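Local coordinates for protein dTDP-glucose 4,6-dehydratase (PDB 5U4Q) that binds NAD and probably converts dTDP-glucose to its 4-keto-6-deoxy derivative, as an epimerase/dehydratase-family enzyme, at residues T183-W188 with M193-F198. Numbering follows the deposited sequence. Where two conformers were deposited one is given.
With NAD (nicotinamide-adenine-dinucleotide), chain C.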
loop_
_atom_site.group_PDB
_atom_site.type_symbol
_atom_site.label_atom_id
_atom_site.label_comp_id
_atom_site.label_asym_id
_atom_site.label_seq_id
_atom_site.Cartn_x
_atom_site.Cartn_y
_atom_site.Cartn_z
ATOM N N THR A 183 1.384 7.529 -19.450
ATOM C CA THR A 183 2.381 6.873 -20.295
ATOM C C THR A 183 3.373 7.925 -20.799
ATOM O O THR A 183 2.992 9.001 -21.248
ATOM C CB THR A 183 1.686 6.169 -21.456
ATOM O OG1 THR A 183 0.811 5.167 -20.914
ATOM C CG2 THR A 183 2.691 5.511 -22.404
ATOM N N VAL A 184 4.654 7.584 -20.714
ATOM C CA VAL A 184 5.739 8.453 -21.157
ATOM C C VAL A 184 6.421 7.769 -22.348
ATOM O O VAL A 184 6.492 6.562 -22.399
ATOM C CB VAL A 184 6.733 8.716 -20.012
ATOM C CG1 VAL A 184 7.819 9.688 -20.458
ATOM C CG2 VAL A 184 5.993 9.229 -18.785
ATOM N N TYR A 185 6.907 8.552 -23.310
ATOM C CA TYR A 185 7.562 7.981 -24.486
ATOM C C TYR A 185 8.718 8.855 -24.977
ATOM O O TYR A 185 8.779 10.055 -24.713
ATOM C CB TYR A 185 6.544 7.766 -25.623
ATOM C CG TYR A 185 6.153 9.010 -26.389
ATOM C CD1 TYR A 185 5.166 9.877 -25.913
ATOM C CD2 TYR A 185 6.735 9.298 -27.628
ATOM C CE1 TYR A 185 4.823 11.011 -26.613
ATOM C CE2 TYR A 185 6.381 10.415 -28.344
ATOM C CZ TYR A 185 5.406 11.270 -27.860
ATOM O OH TYR A 185 5.050 12.413 -28.566
ATOM N N GLY A 186 9.636 8.232 -25.688
ATOM C CA GLY A 186 10.726 8.962 -26.309
ATOM C C GLY A 186 12.041 8.249 -26.351
ATOM O O GLY A 186 12.151 7.076 -25.970
ATOM N N PRO A 187 13.071 8.967 -26.843
ATOM C CA PRO A 187 14.424 8.419 -26.894
ATOM C C PRO A 187 14.866 7.778 -25.562
ATOM O O PRO A 187 14.536 8.276 -24.480
ATOM C CB PRO A 187 15.274 9.633 -27.238
ATOM C CG PRO A 187 14.359 10.496 -28.031
ATOM C CD PRO A 187 13.003 10.325 -27.402
ATOM N N TRP A 188 15.533 6.636 -25.671
ATOM C CA TRP A 188 15.986 5.864 -24.517
ATOM C C TRP A 188 14.814 5.301 -23.708
ATOM O O TRP A 188 14.959 5.002 -22.516
ATOM C CB TRP A 188 16.933 6.680 -23.612
ATOM C CG TRP A 188 18.079 7.260 -24.357
ATOM C CD1 TRP A 188 18.228 8.543 -24.752
ATOM C CD2 TRP A 188 19.249 6.559 -24.778
ATOM N NE1 TRP A 188 19.438 8.696 -25.426
ATOM C CE2 TRP A 188 20.068 7.487 -25.465
ATOM C CE3 TRP A 188 19.663 5.221 -24.690
ATOM C CZ2 TRP A 188 21.303 7.123 -26.038
ATOM C CZ3 TRP A 188 20.897 4.851 -25.280
ATOM C CH2 TRP A 188 21.687 5.812 -25.947
HETATM N N MSE A 193 6.996 -0.767 -23.573
HETATM C CA MSE A 193 5.929 0.226 -23.542
HETATM C C MSE A 193 5.970 1.230 -24.651
HETATM O O MSE A 193 6.997 1.428 -25.307
HETATM C CB MSE A 193 6.026 1.050 -22.251
HETATM C CG MSE A 193 6.051 0.183 -21.009
HETATM SE SE MSE A 193 5.649 1.213 -19.381
HETATM C CE MSE A 193 5.150 -0.323 -18.259
ATOM N N ALA A 194 4.816 1.863 -24.864
ATOM C CA ALA A 194 4.680 3.028 -25.756
ATOM C C ALA A 194 5.204 2.871 -27.169
ATOM O O ALA A 194 5.000 1.822 -27.769
ATOM C CB ALA A 194 5.298 4.229 -25.055
ATOM N N LEU A 195 5.881 3.889 -27.724
ATOM C CA LEU A 195 6.318 3.796 -29.105
ATOM C C LEU A 195 7.353 2.714 -29.337
ATOM O O LEU A 195 7.398 2.084 -30.383
ATOM C CB LEU A 195 6.890 5.102 -29.595
ATOM C CG LEU A 195 5.992 6.311 -29.621
ATOM C CD1 LEU A 195 6.736 7.409 -30.350
ATOM C CD2 LEU A 195 4.684 5.974 -30.342
ATOM N N PHE A 196 8.229 2.507 -28.353
ATOM C CA PHE A 196 9.258 1.486 -28.445
ATOM C C PHE A 196 8.576 0.112 -28.621
ATOM O O PHE A 196 8.973 -0.680 -29.470
ATOM C CB PHE A 196 10.102 1.564 -27.151
ATOM C CG PHE A 196 11.495 1.000 -27.241
ATOM C CD1 PHE A 196 11.845 -0.055 -28.083
ATOM C CD2 PHE A 196 12.448 1.476 -26.355
ATOM C CE1 PHE A 196 13.145 -0.546 -28.087
ATOM C CE2 PHE A 196 13.730 0.971 -26.339
ATOM C CZ PHE A 196 14.072 -0.046 -27.190
ATOM N N LYS A 197 7.548 -0.146 -27.826
ATOM C CA LYS A 197 6.797 -1.411 -27.939
ATOM C C LYS A 197 6.256 -1.580 -29.355
ATOM O O LYS A 197 6.432 -2.633 -29.967
ATOM C CB LYS A 197 5.654 -1.454 -26.931
ATOM C CG LYS A 197 4.783 -2.702 -27.015
ATOM C CD LYS A 197 3.689 -2.682 -25.970
ATOM C CE LYS A 197 2.909 -3.990 -25.980
ATOM N NZ LYS A 197 2.001 -4.072 -24.806
ATOM N N PHE A 198 5.621 -0.540 -29.882
ATOM C CA PHE A 198 5.078 -0.639 -31.256
ATOM C C PHE A 198 6.171 -0.803 -32.310
ATOM O O PHE A 198 6.024 -1.577 -33.260
ATOM C CB PHE A 198 4.232 0.571 -31.641
ATOM C CG PHE A 198 3.082 0.854 -30.727
ATOM C CD1 PHE A 198 2.295 -0.170 -30.201
ATOM C CD2 PHE A 198 2.737 2.176 -30.433
ATOM C CE1 PHE A 198 1.227 0.120 -29.357
ATOM C CE2 PHE A 198 1.661 2.472 -29.601
ATOM C CZ PHE A 198 0.910 1.440 -29.055
HETATM P PA NAD C . 12.347 1.646 -16.060
HETATM O O1A NAD C . 12.987 2.017 -17.342
HETATM O O2A NAD C . 12.042 0.197 -15.738
HETATM O O5B NAD C . 13.235 2.295 -14.875
HETATM C C5B NAD C . 13.166 1.905 -13.509
HETATM C C4B NAD C . 14.569 1.534 -13.057
HETATM O O4B NAD C . 14.409 1.096 -11.694
HETATM C C3B NAD C . 15.187 0.392 -13.851
HETATM O O3B NAD C . 16.399 0.735 -14.540
HETATM C C2B NAD C . 15.375 -0.694 -12.791
HETATM O O2B NAD C . 16.584 -1.458 -12.968
HETATM C C1B NAD C . 15.323 0.054 -11.460
HETATM N N9A NAD C . 14.869 -0.779 -10.334
HETATM C C8A NAD C . 13.762 -1.555 -10.288
HETATM N N7A NAD C . 13.687 -2.188 -9.115
HETATM C C5A NAD C . 14.746 -1.802 -8.385
HETATM C C6A NAD C . 15.279 -2.145 -7.051
HETATM N N6A NAD C . 14.657 -2.991 -6.241
HETATM N N1A NAD C . 16.413 -1.541 -6.694
HETATM C C2A NAD C . 17.081 -0.687 -7.483
HETATM N N3A NAD C . 16.670 -0.350 -8.723
HETATM C C4A NAD C . 15.516 -0.891 -9.195
HETATM O O3 NAD C . 10.924 2.382 -15.873
HETATM P PN NAD C . 10.557 3.942 -16.017
HETATM O O1N NAD C . 11.744 4.804 -16.142
HETATM O O2N NAD C . 9.418 3.956 -17.036
HETATM O O5D NAD C . 9.877 4.151 -14.591
HETATM C C5D NAD C . 10.270 5.120 -13.623
HETATM C C4D NAD C . 9.133 5.213 -12.620
HETATM O O4D NAD C . 7.990 5.847 -13.238
HETATM C C3D NAD C . 8.604 3.915 -12.021
HETATM O O3D NAD C . 8.334 4.150 -10.637
HETATM C C2D NAD C . 7.289 3.671 -12.722
HETATM O O2D NAD C . 6.330 2.957 -11.914
HETATM C C1D NAD C . 6.812 5.077 -13.023
HETATM N N1N NAD C . 5.961 5.142 -14.227
HETATM C C2N NAD C . 6.461 5.156 -15.484
HETATM C C3N NAD C . 5.620 5.222 -16.608
HETATM C C7N NAD C . 6.111 5.239 -18.061
HETATM O O7N NAD C . 5.303 5.466 -18.974
HETATM N N7N NAD C . 7.381 4.975 -18.412
HETATM C C4N NAD C . 4.257 5.237 -16.414
HETATM C C5N NAD C . 3.755 5.209 -15.120
HETATM C C6N NAD C . 4.619 5.139 -14.033
#
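Ala194 presents its methyl to the last residues of strand 183-185, where it meets three atoms of the strand: CB is 3.9 Å from Thr183 CG2, 3.7 Å from Val184 O and 3.8 Å from Tyr185 CB. Thr183 supplies a methyl here because a chi1 of -62° sets OG1 beside the backbone N and CG2 anti to it; its hydroxyl is hydrogen-bonded instead to Arg218. Val184 points its side chain away from the helix, to the cofactor side, and its N-H donates to the nicotinamide carboxamide: Val184 N lies 2.8 Å from NAD O7N, with an N-H...O angle of 156°. One short piece of strand thus holds the carboxamide oxygen by one backbone N-H while its other side packs on Ala194. Leu195, the next residue, sends its CD1 methyl against the Tyr185 ring, meeting CD2 at 3.3 Å, a tight apolar touch, with Tyr185 CE2 slightly farther off. The two side chains meet at a slant. No hydrogen bond joins the two segments, and Leu195 N, buried here, has no partner in the model. Further on, the helix is under way: Phe198 N bonds to Ala194 O at 3.2 Å, and that same oxygen lies over a face of the Phe198 ring, offset toward its rim. In this Rossmann-type fold, strand 176-185 of the parallel sheet approaches helix 194-203 at 69° between the short segments, whose axes come within 8.2 Å. Strand 220-222 borders the contact, with Phe220 touching Thr183 and Ala194, and Tyr222 meeting the Tyr185 ring edge-to-face; Leu195 is packed further by helix 271-282 through Tyr274 and Leu278, and by helix 320-334 through Val324 and Phe327.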